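Local coordinates for protein eukaryotic translation initiation factor 4 gamma 2 (Homo sapiens, PDB 4IUL) that probably takes part in translation initiation, its MIF4G domain being a helical HEAT-repeat scaffold that interacts with the helicase eIF4A, at residues Arg24-Ile29 with Lys57-Leu62; Lys40-Leu45 with Cys81-Glu86; Lys66-Pro71 with Ile156-Glu161. One frame throughout, in Å; residues are numbered along the deposited sequence.

The three contacts illustrate how an all-helical HEAT-repeat domain is held together by small apolar meetings: within each of them no hydrogen bond crosses between the two segments. Contact 1 and contact 3 share helix 53-69, at successive levels along it, and the salt bridge from Arg27 to Glu69 is the direct polar tie between them. Contact 1 and contact 2 also touch, through Val26 on Leu45. Contact 3 is buried and lies near the centre of the chain, and its chemistry is an aromatic face covered by a methyl. Contact 2, farther out, is buried too, and pairs leucine with leucine and a thiol with a folded arginine. Contact 1 is only partly buried, with water and sulfate at its polar margin.

Contact 1 of 3, residues Arg24-Ile29 with Lys57-Leu62; sequences RKVRGI and KGVILL. With SO4 (sulfate ion), chain C; SO4 (sulfate ion), chain D.
Val26 and Leu62 meet between two helices of the HEAT-repeat solenoid, 13-31 and 53-69, which pack in roughly the same direction, their local axes 10.0 Å apart and crossing at -33°. The apolar centre is small. Leu62 carries its CD1 methyl to Val26, where it lies 3.7 Å from CG1; the two side chains cross at a slant, and CD1 is the leucine branch that touches. Val26 has CG1 anti to its backbone N (chi1 171°), and this leaves CG2 for a looser meeting, 4.4 Å from CG2 of Val59. One valine thus bridges two positions of the facing helix.

Arg27 forms the polar margin. Its chain bends at the second torsion and then runs straight, and the edge of the guanidinium faces a sulfate ion, probably from the crystallisation liquor, whose sulfur lies in the guanidinium plane. NE donates to sulfate O2 over 2.9 Å at an N-H...O angle of 159°, and NH2 donates to O1 over 2.8 Å. A single water carries the link across to the other helix: it donates to the carbonyl O of Leu62 over 2.8 Å and accepts a weak bond from NH1 of Arg27. Two bonds to one anion would fix the rotation of the guanidinium, while its NH2 also forms a salt bridge with Glu69 farther along helix 53-69.

Helix 38-48 closes over one flank, with Leu45 on Val26 and Leu41 on Ile29, and helix 107-127 lies against helix 53-69 through Phe108 and Leu111 on Ile60.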
loop_
_atom_site.group_PDB
_atom_site.type_symbol
_atom_site.label_atom_id
_atom_site.label_comp_id
_atom_site.label_asym_id
_atom_site.label_seq_id
_atom_site.Cartn_x
_atom_site.Cartn_y
_atom_site.Cartn_z
ATOM N N ARG A 24 8.524 4.646 21.678
ATOM C CA ARG A 24 8.806 6.076 21.492
ATOM C C ARG A 24 10.084 6.197 20.648
ATOM O O ARG A 24 10.220 7.103 19.816
ATOM C CB ARG A 24 9.007 6.809 22.839
ATOM C CG ARG A 24 7.755 6.885 23.738
ATOM C CD ARG A 24 7.872 7.958 24.844
ATOM N NE ARG A 24 8.950 7.701 25.802
ATOM C CZ ARG A 24 8.898 6.811 26.794
ATOM N NH1 ARG A 24 7.813 6.070 26.988
ATOM N NH2 ARG A 24 9.942 6.663 27.605
ATOM N N LYS A 25 11.018 5.274 20.861
ATOM C CA LYS A 25 12.272 5.275 20.110
ATOM C C LYS A 25 12.037 4.928 18.638
ATOM O O LYS A 25 12.654 5.516 17.745
ATOM C CB LYS A 25 13.242 4.268 20.716
ATOM C CG LYS A 25 14.613 4.239 20.073
ATOM C CD LYS A 25 15.461 3.183 20.771
ATOM C CE LYS A 25 16.921 3.582 20.893
ATOM N NZ LYS A 25 17.622 2.612 21.777
ATOM N N VAL A 26 11.147 3.971 18.385
ATOM C CA VAL A 26 10.853 3.577 17.013
ATOM C C VAL A 26 10.262 4.748 16.238
ATOM O O VAL A 26 10.611 4.974 15.076
ATOM C CB VAL A 26 9.889 2.373 16.967
ATOM C CG1 VAL A 26 9.418 2.126 15.533
ATOM C CG2 VAL A 26 10.598 1.135 17.493
ATOM N N ARG A 27 9.371 5.495 16.888
ATOM C CA ARG A 27 8.746 6.660 16.272
ATOM C C ARG A 27 9.816 7.681 15.866
ATOM O O ARG A 27 9.765 8.234 14.768
ATOM C CB ARG A 27 7.742 7.302 17.243
ATOM C CG ARG A 27 7.139 8.619 16.756
ATOM C CD ARG A 27 6.461 8.476 15.397
ATOM N NE ARG A 27 5.857 9.730 14.942
ATOM C CZ ARG A 27 5.189 9.872 13.796
ATOM N NH1 ARG A 27 5.031 8.837 12.978
ATOM N NH2 ARG A 27 4.686 11.054 13.460
ATOM N N GLY A 28 10.772 7.937 16.757
ATOM C CA GLY A 28 11.842 8.874 16.444
ATOM C C GLY A 28 12.621 8.428 15.210
ATOM O O GLY A 28 12.863 9.216 14.298
ATOM N N ILE A 29 13.011 7.157 15.182
ATOM C CA ILE A 29 13.745 6.586 14.056
ATOM C C ILE A 29 12.992 6.788 12.733
ATOM O O ILE A 29 13.571 7.217 11.734
ATOM C CB ILE A 29 13.977 5.072 14.276
ATOM C CG1 ILE A 29 14.920 4.866 15.462
ATOM C CG2 ILE A 29 14.552 4.435 13.018
ATOM C CD1 ILE A 29 15.170 3.411 15.805
ATOM N N LYS A 57 4.223 -6.175 16.862
ATOM C CA LYS A 57 2.904 -5.569 16.637
ATOM C C LYS A 57 2.943 -4.044 16.659
ATOM O O LYS A 57 2.289 -3.394 15.845
ATOM C CB LYS A 57 1.884 -6.042 17.679
ATOM C CG LYS A 57 1.411 -7.483 17.518
ATOM C CD LYS A 57 0.389 -7.834 18.599
ATOM C CE LYS A 57 -0.092 -9.257 18.449
ATOM N NZ LYS A 57 -0.990 -9.634 19.556
ATOM N N GLY A 58 3.700 -3.482 17.598
ATOM C CA GLY A 58 3.812 -2.035 17.700
ATOM C C GLY A 58 4.609 -1.455 16.544
ATOM O O GLY A 58 4.192 -0.477 15.914
ATOM N N VAL A 59 5.762 -2.055 16.268
ATOM C CA VAL A 59 6.604 -1.614 15.161
ATOM C C VAL A 59 5.795 -1.500 13.866
ATOM O O VAL A 59 5.893 -0.503 13.157
ATOM C CB VAL A 59 7.780 -2.593 14.927
ATOM C CG1 VAL A 59 8.518 -2.229 13.630
ATOM C CG2 VAL A 59 8.732 -2.550 16.116
ATOM N N ILE A 60 4.999 -2.523 13.562
ATOM C CA ILE A 60 4.172 -2.527 12.347
ATOM C C ILE A 60 3.136 -1.408 12.384
ATOM O O ILE A 60 2.871 -0.754 11.372
ATOM C CB ILE A 60 3.455 -3.893 12.164
ATOM C CG1 ILE A 60 4.491 -4.971 11.814
ATOM C CG2 ILE A 60 2.396 -3.797 11.075
ATOM C CD1 ILE A 60 3.957 -6.388 11.873
ATOM N N LEU A 61 2.552 -1.198 13.560
ATOM C CA LEU A 61 1.562 -0.151 13.742
ATOM C C LEU A 61 2.187 1.220 13.457
ATOM O O LEU A 61 1.589 2.063 12.793
ATOM C CB LEU A 61 1.024 -0.184 15.179
ATOM C CG LEU A 61 0.003 0.911 15.511
ATOM C CD1 LEU A 61 -1.234 0.734 14.617
ATOM C CD2 LEU A 61 -0.384 0.836 16.977
ATOM N N LEU A 62 3.398 1.442 13.954
ATOM C CA LEU A 62 4.065 2.728 13.751
ATOM C C LEU A 62 4.509 2.971 12.306
ATOM O O LEU A 62 4.362 4.083 11.783
ATOM C CB LEU A 62 5.254 2.846 14.710
ATOM C CG LEU A 62 4.861 2.937 16.193
ATOM C CD1 LEU A 62 6.099 2.860 17.074
ATOM C CD2 LEU A 62 4.091 4.245 16.443
HETATM S S SO4 C . 5.695 13.072 16.566
HETATM O O1 SO4 C . 5.710 13.067 15.092
HETATM O O2 SO4 C . 5.739 11.685 17.070
HETATM O O3 SO4 C . 6.867 13.814 17.064
HETATM O O4 SO4 C . 4.459 13.722 17.038
HETATM S S SO4 D . -1.933 -12.886 17.639
HETATM O O1 SO4 D . -3.291 -13.458 17.692
HETATM O O2 SO4 D . -0.994 -13.891 17.110
HETATM O O3 SO4 D . -1.940 -11.706 16.760
HETATM O O4 SO4 D . -1.512 -12.492 18.996
HETATM O O HOH W 1 4.572 6.302 13.419
#

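Contact 2 of 3, residues Lys40-Leu45 with Cys81-Glu86; sequences KLCLEL and CLRLAE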
loop_
_atom_site.group_PDB
_atom_site.type_symbol
_atom_site.label_atom_id
_atom_site.label_comp_id
_atom_site.label_asym_id
_atom_site.label_seq_id
_atom_site.Cartn_x
_atom_site.Cartn_y
_atom_site.Cartn_z
ATOM N N LYS A 40 21.701 3.086 7.827
ATOM C CA LYS A 40 22.047 3.159 9.246
ATOM C C LYS A 40 20.859 3.019 10.202
ATOM O O LYS A 40 20.912 2.247 11.161
ATOM C CB LYS A 40 22.774 4.474 9.538
ATOM C CG LYS A 40 23.169 4.660 11.000
ATOM C CD LYS A 40 23.771 6.038 11.248
ATOM C CE LYS A 40 24.205 6.199 12.699
ATOM N NZ LYS A 40 24.721 7.570 12.978
ATOM N N LEU A 41 19.796 3.774 9.950
ATOM C CA LEU A 41 18.618 3.734 10.810
ATOM C C LEU A 41 17.938 2.376 10.715
ATOM O O LEU A 41 17.332 1.904 11.677
ATOM C CB LEU A 41 17.641 4.840 10.412
ATOM C CG LEU A 41 18.225 6.253 10.443
ATOM C CD1 LEU A 41 17.191 7.261 9.974
ATOM C CD2 LEU A 41 18.693 6.574 11.853
ATOM N N CYS A 42 18.056 1.750 9.550
ATOM C CA CYS A 42 17.458 0.443 9.320
ATOM C C CYS A 42 18.105 -0.559 10.263
ATOM O O CYS A 42 17.426 -1.405 10.845
ATOM C CB CYS A 42 17.672 0.019 7.865
ATOM S SG CYS A 42 16.767 -1.470 7.357
ATOM N N LEU A 43 19.422 -0.452 10.418
ATOM C CA LEU A 43 20.168 -1.348 11.299
ATOM C C LEU A 43 19.770 -1.138 12.753
ATOM O O LEU A 43 19.683 -2.097 13.522
ATOM C CB LEU A 43 21.677 -1.125 11.145
ATOM C CG LEU A 43 22.338 -1.750 9.914
ATOM C CD1 LEU A 43 23.758 -1.238 9.768
ATOM C CD2 LEU A 43 22.331 -3.265 10.055
ATOM N N GLU A 44 19.538 0.118 13.126
ATOM C CA GLU A 44 19.143 0.441 14.492
ATOM C C GLU A 44 17.772 -0.173 14.790
ATOM O O GLU A 44 17.562 -0.781 15.844
ATOM C CB GLU A 44 19.076 1.958 14.677
ATOM C CG GLU A 44 19.236 2.410 16.123
ATOM C CD GLU A 44 18.967 3.896 16.302
ATOM O OE1 GLU A 44 19.322 4.681 15.390
ATOM O OE2 GLU A 44 18.410 4.274 17.359
ATOM N N LEU A 45 16.847 -0.024 13.847
ATOM C CA LEU A 45 15.503 -0.558 14.004
ATOM C C LEU A 45 15.528 -2.069 14.179
ATOM O O LEU A 45 14.756 -2.620 14.965
ATOM C CB LEU A 45 14.636 -0.186 12.798
ATOM C CG LEU A 45 13.161 -0.587 12.886
ATOM C CD1 LEU A 45 12.585 -0.131 14.226
ATOM C CD2 LEU A 45 12.388 0.035 11.730
ATOM N N CYS A 81 10.089 -2.754 5.561
ATOM C CA CYS A 81 9.273 -3.916 5.894
ATOM C C CYS A 81 9.914 -5.205 5.361
ATOM O O CYS A 81 9.861 -6.253 6.018
ATOM C CB CYS A 81 7.854 -3.740 5.341
ATOM S SG CYS A 81 6.867 -2.469 6.233
ATOM N N LEU A 82 10.533 -5.126 4.183
ATOM C CA LEU A 82 11.189 -6.293 3.590
ATOM C C LEU A 82 12.312 -6.823 4.480
ATOM O O LEU A 82 12.398 -8.022 4.730
ATOM C CB LEU A 82 11.758 -5.950 2.214
ATOM C CG LEU A 82 12.638 -7.025 1.549
ATOM C CD1 LEU A 82 11.857 -8.341 1.390
ATOM C CD2 LEU A 82 13.113 -6.515 0.179
ATOM N N ARG A 83 13.174 -5.923 4.948
ATOM C CA ARG A 83 14.294 -6.295 5.812
ATOM C C ARG A 83 13.806 -6.980 7.089
ATOM O O ARG A 83 14.340 -8.015 7.497
ATOM C CB ARG A 83 15.108 -5.049 6.180
ATOM C CG ARG A 83 15.518 -4.198 4.983
ATOM C CD ARG A 83 16.656 -4.817 4.165
ATOM N NE ARG A 83 17.949 -4.637 4.824
ATOM C CZ ARG A 83 18.428 -5.437 5.772
ATOM N NH1 ARG A 83 17.726 -6.491 6.176
ATOM N NH2 ARG A 83 19.598 -5.165 6.341
ATOM N N LEU A 84 12.787 -6.398 7.719
ATOM C CA LEU A 84 12.233 -6.963 8.949
ATOM C C LEU A 84 11.590 -8.326 8.695
ATOM O O LEU A 84 11.716 -9.244 9.509
ATOM C CB LEU A 84 11.199 -6.003 9.558
ATOM C CG LEU A 84 11.784 -4.691 10.096
ATOM C CD1 LEU A 84 10.673 -3.745 10.533
ATOM C CD2 LEU A 84 12.700 -5.004 11.262
ATOM N N ALA A 85 10.908 -8.459 7.561
ATOM C CA ALA A 85 10.259 -9.718 7.220
ATOM C C ALA A 85 11.268 -10.849 7.088
ATOM O O ALA A 85 10.990 -11.995 7.457
ATOM C CB ALA A 85 9.477 -9.572 5.916
ATOM N N GLU A 86 12.443 -10.524 6.565
ATOM C CA GLU A 86 13.470 -11.531 6.359
ATOM C C GLU A 86 14.313 -11.824 7.591
ATOM O O GLU A 86 14.716 -12.965 7.799
ATOM C CB GLU A 86 14.389 -11.125 5.193
ATOM C CG GLU A 86 13.646 -10.861 3.879
ATOM C CD GLU A 86 14.574 -10.618 2.689
ATOM O OE1 GLU A 86 15.550 -9.847 2.827
ATOM O OE2 GLU A 86 14.318 -11.189 1.605
#
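Cys42 and Arg83 mark the nearest approach of the two backbones, with a CA-CA separation of 8.2 Å, and Leu45 and Leu84 follow with their CA atoms 8.8 Å apart. Both segments are regular helix, taken from helix 38-48 and helix 74-87, and they run in broadly the same direction. At such separations the backbones themselves do not meet, and the interval is bridged by side chains in two places.

The first is formed by a thiol and the aliphatic part of an arginine. The CB of each residue points toward the opposite helix. Cys42 holds its SG anti to the backbone N (chi1 -171°), which reaches it out to the CG of Arg83 at 3.8 Å, with CB of Arg83 slightly farther off. Arg83 does not extend away from this point. Its chain bends at the second and third torsions (chi2 -75°, chi3 -77°) and folds back, bringing one face of the guanidinium over the sulfur; CZ is 4.6 Å from SG. The second place is wholly apolar: CD2 of Leu45 meets CD1 of Leu84 at 4.3 Å, a loose methyl-to-methyl touch. Leu84 reaches on to Val59 and Ile63 of helix 53-69 and to Phe108 of helix 107-127, and Leu45 also faces helix 13-31, which makes this pair part of a wider apolar core.

Chemically, Arg83 plays two parts. Its CB and CG make the closest touch to SG and the guanidinium lays a face over it, while the edge nitrogen NH1 turns to Asp87 of its own helix in a salt bridge, one turn on. That intrahelical partner probably steadies the folded chain and offsets its charge. No hydrogen bond crosses between the segments, and their cohesion here is mainly van der Waals.

Contact 3 of 3, residues Lys66-Pro71 with Ile156-Glu161; sequences KALEEP and IKFIGE
Ala67 sets its methyl squarely on the ring of Phe158: CB stands 3.7 Å from the ring centroid and 7° off the normal, a CH-pi contact over the face in which all six ring carbons lie at nearly equal range. CG of Phe158 is anti to the backbone N (chi1 -177°), which sends the ring from helix 141-163 across toward helix 53-69, and the second torsion (chi2 46°) turns its face to the methyl. Leu68 adds a looser touch, its CD1 4.5 Å from CD2 of the ring.

Lys157 takes the same first torsion but stays extended until its last bond, which turns NZ aside. Its extended methylenes run alongside the Pro71 backbone, and CE comes 3.4 Å from the carbonyl O of Pro71. That oxygen is hydrogen-bonded to Ser74 OG; Lys157 makes no hydrogen bond to it. Replacing Phe158 with an alanine would probably leave the Ala67 methyl without its aromatic cover and open a gap also bordered by Leu116 and Ser74.

Here segment 66-71, helical at its start and in a 3-10 turn at Pro71, packs on helix 141-163, a contact between helices of the HEAT-repeat fold.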
loop_
_atom_site.group_PDB
_atom_site.type_symbol
_atom_site.label_atom_id
_atom_site.label_comp_id
_atom_site.label_asym_id
_atom_site.label_seq_id
_atom_site.Cartn_x
_atom_site.Cartn_y
_atom_site.Cartn_z
ATOM N N LYS A 66 3.313 6.048 9.826
ATOM C CA LYS A 66 4.186 6.982 9.111
ATOM C C LYS A 66 3.995 6.941 7.590
ATOM O O LYS A 66 4.015 7.985 6.939
ATOM C CB LYS A 66 5.652 6.694 9.451
ATOM C CG LYS A 66 6.645 7.732 8.939
ATOM C CD LYS A 66 6.423 9.088 9.599
ATOM C CE LYS A 66 7.487 10.098 9.192
ATOM N NZ LYS A 66 7.358 11.378 9.951
ATOM N N ALA A 67 3.801 5.746 7.032
ATOM C CA ALA A 67 3.609 5.602 5.589
ATOM C C ALA A 67 2.419 6.411 5.084
ATOM O O ALA A 67 2.496 7.047 4.029
ATOM C CB ALA A 67 3.436 4.118 5.213
ATOM N N LEU A 68 1.311 6.390 5.820
ATOM C CA LEU A 68 0.152 7.158 5.392
ATOM C C LEU A 68 0.272 8.656 5.680
ATOM O O LEU A 68 -0.547 9.444 5.208
ATOM C CB LEU A 68 -1.131 6.587 5.994
ATOM C CG LEU A 68 -1.761 5.514 5.089
ATOM C CD1 LEU A 68 -0.831 4.314 4.979
ATOM C CD2 LEU A 68 -3.103 5.092 5.638
ATOM N N GLU A 69 1.294 9.048 6.440
ATOM C CA GLU A 69 1.509 10.460 6.724
ATOM C C GLU A 69 2.416 11.042 5.632
ATOM O O GLU A 69 2.264 12.196 5.244
ATOM C CB GLU A 69 2.155 10.658 8.105
ATOM C CG GLU A 69 1.380 9.996 9.246
ATOM C CD GLU A 69 1.962 10.271 10.625
ATOM O OE1 GLU A 69 3.200 10.289 10.786
ATOM O OE2 GLU A 69 1.171 10.455 11.565
ATOM N N GLU A 70 3.346 10.230 5.129
ATOM C CA GLU A 70 4.275 10.659 4.079
ATOM C C GLU A 70 4.320 9.637 2.926
ATOM O O GLU A 70 5.349 8.998 2.693
ATOM C CB GLU A 70 5.682 10.814 4.658
ATOM C CG GLU A 70 5.777 11.643 5.929
ATOM C CD GLU A 70 5.397 13.104 5.722
ATOM O OE1 GLU A 70 5.825 13.698 4.703
ATOM O OE2 GLU A 70 4.683 13.661 6.588
ATOM N N PRO A 71 3.209 9.482 2.184
ATOM C CA PRO A 71 3.152 8.528 1.069
ATOM C C PRO A 71 4.259 8.670 0.026
ATOM O O PRO A 71 4.504 7.745 -0.754
ATOM C CB PRO A 71 1.755 8.754 0.486
ATOM C CG PRO A 71 1.455 10.175 0.844
ATOM C CD PRO A 71 1.965 10.269 2.257
ATOM N N ILE A 156 -3.305 3.323 -0.953
ATOM C CA ILE A 156 -3.190 2.466 -2.126
ATOM C C ILE A 156 -1.765 2.415 -2.690
ATOM O O ILE A 156 -1.301 1.350 -3.094
ATOM C CB ILE A 156 -4.175 2.907 -3.225
ATOM C CG1 ILE A 156 -5.610 2.659 -2.737
ATOM C CG2 ILE A 156 -3.910 2.137 -4.513
ATOM C CD1 ILE A 156 -6.676 3.156 -3.671
ATOM N N LYS A 157 -1.076 3.554 -2.699
ATOM C CA LYS A 157 0.295 3.626 -3.204
ATOM C C LYS A 157 1.255 2.795 -2.347
ATOM O O LYS A 157 2.189 2.175 -2.866
ATOM C CB LYS A 157 0.760 5.082 -3.239
ATOM C CG LYS A 157 2.195 5.302 -3.709
ATOM C CD LYS A 157 2.557 6.791 -3.636
ATOM C CE LYS A 157 4.014 7.060 -4.009
ATOM N NZ LYS A 157 4.319 6.582 -5.392
ATOM N N PHE A 158 1.032 2.782 -1.036
ATOM C CA PHE A 158 1.885 2.007 -0.137
ATOM C C PHE A 158 1.628 0.510 -0.359
ATOM O O PHE A 158 2.557 -0.302 -0.338
ATOM C CB PHE A 158 1.619 2.407 1.323
ATOM C CG PHE A 158 2.499 1.701 2.324
ATOM C CD1 PHE A 158 3.870 1.592 2.113
ATOM C CD2 PHE A 158 1.954 1.137 3.475
ATOM C CE1 PHE A 158 4.691 0.924 3.038
ATOM C CE2 PHE A 158 2.761 0.474 4.398
ATOM C CZ PHE A 158 4.132 0.366 4.179
ATOM N N ILE A 159 0.366 0.157 -0.588
ATOM C CA ILE A 159 -0.002 -1.229 -0.846
ATOM C C ILE A 159 0.691 -1.685 -2.135
ATOM O O ILE A 159 1.275 -2.770 -2.195
ATOM C CB ILE A 159 -1.537 -1.375 -0.965
ATOM C CG1 ILE A 159 -2.170 -1.197 0.425
ATOM C CG2 ILE A 159 -1.903 -2.739 -1.546
ATOM C CD1 ILE A 159 -3.696 -1.031 0.411
ATOM N N GLY A 160 0.643 -0.843 -3.163
ATOM C CA GLY A 160 1.299 -1.187 -4.409
ATOM C C GLY A 160 2.773 -1.499 -4.184
ATOM O O GLY A 160 3.278 -2.521 -4.667
ATOM N N GLU A 161 3.465 -0.641 -3.436
ATOM C CA GLU A 161 4.890 -0.839 -3.171
ATOM C C GLU A 161 5.216 -2.119 -2.402
ATOM O O GLU A 161 6.286 -2.700 -2.584
ATOM C CB GLU A 161 5.471 0.370 -2.430
ATOM C CG GLU A 161 5.636 1.612 -3.302
ATOM C CD GLU A 161 6.585 1.395 -4.475
ATOM O OE1 GLU A 161 6.126 1.452 -5.634
ATOM O OE2 GLU A 161 7.793 1.164 -4.242
#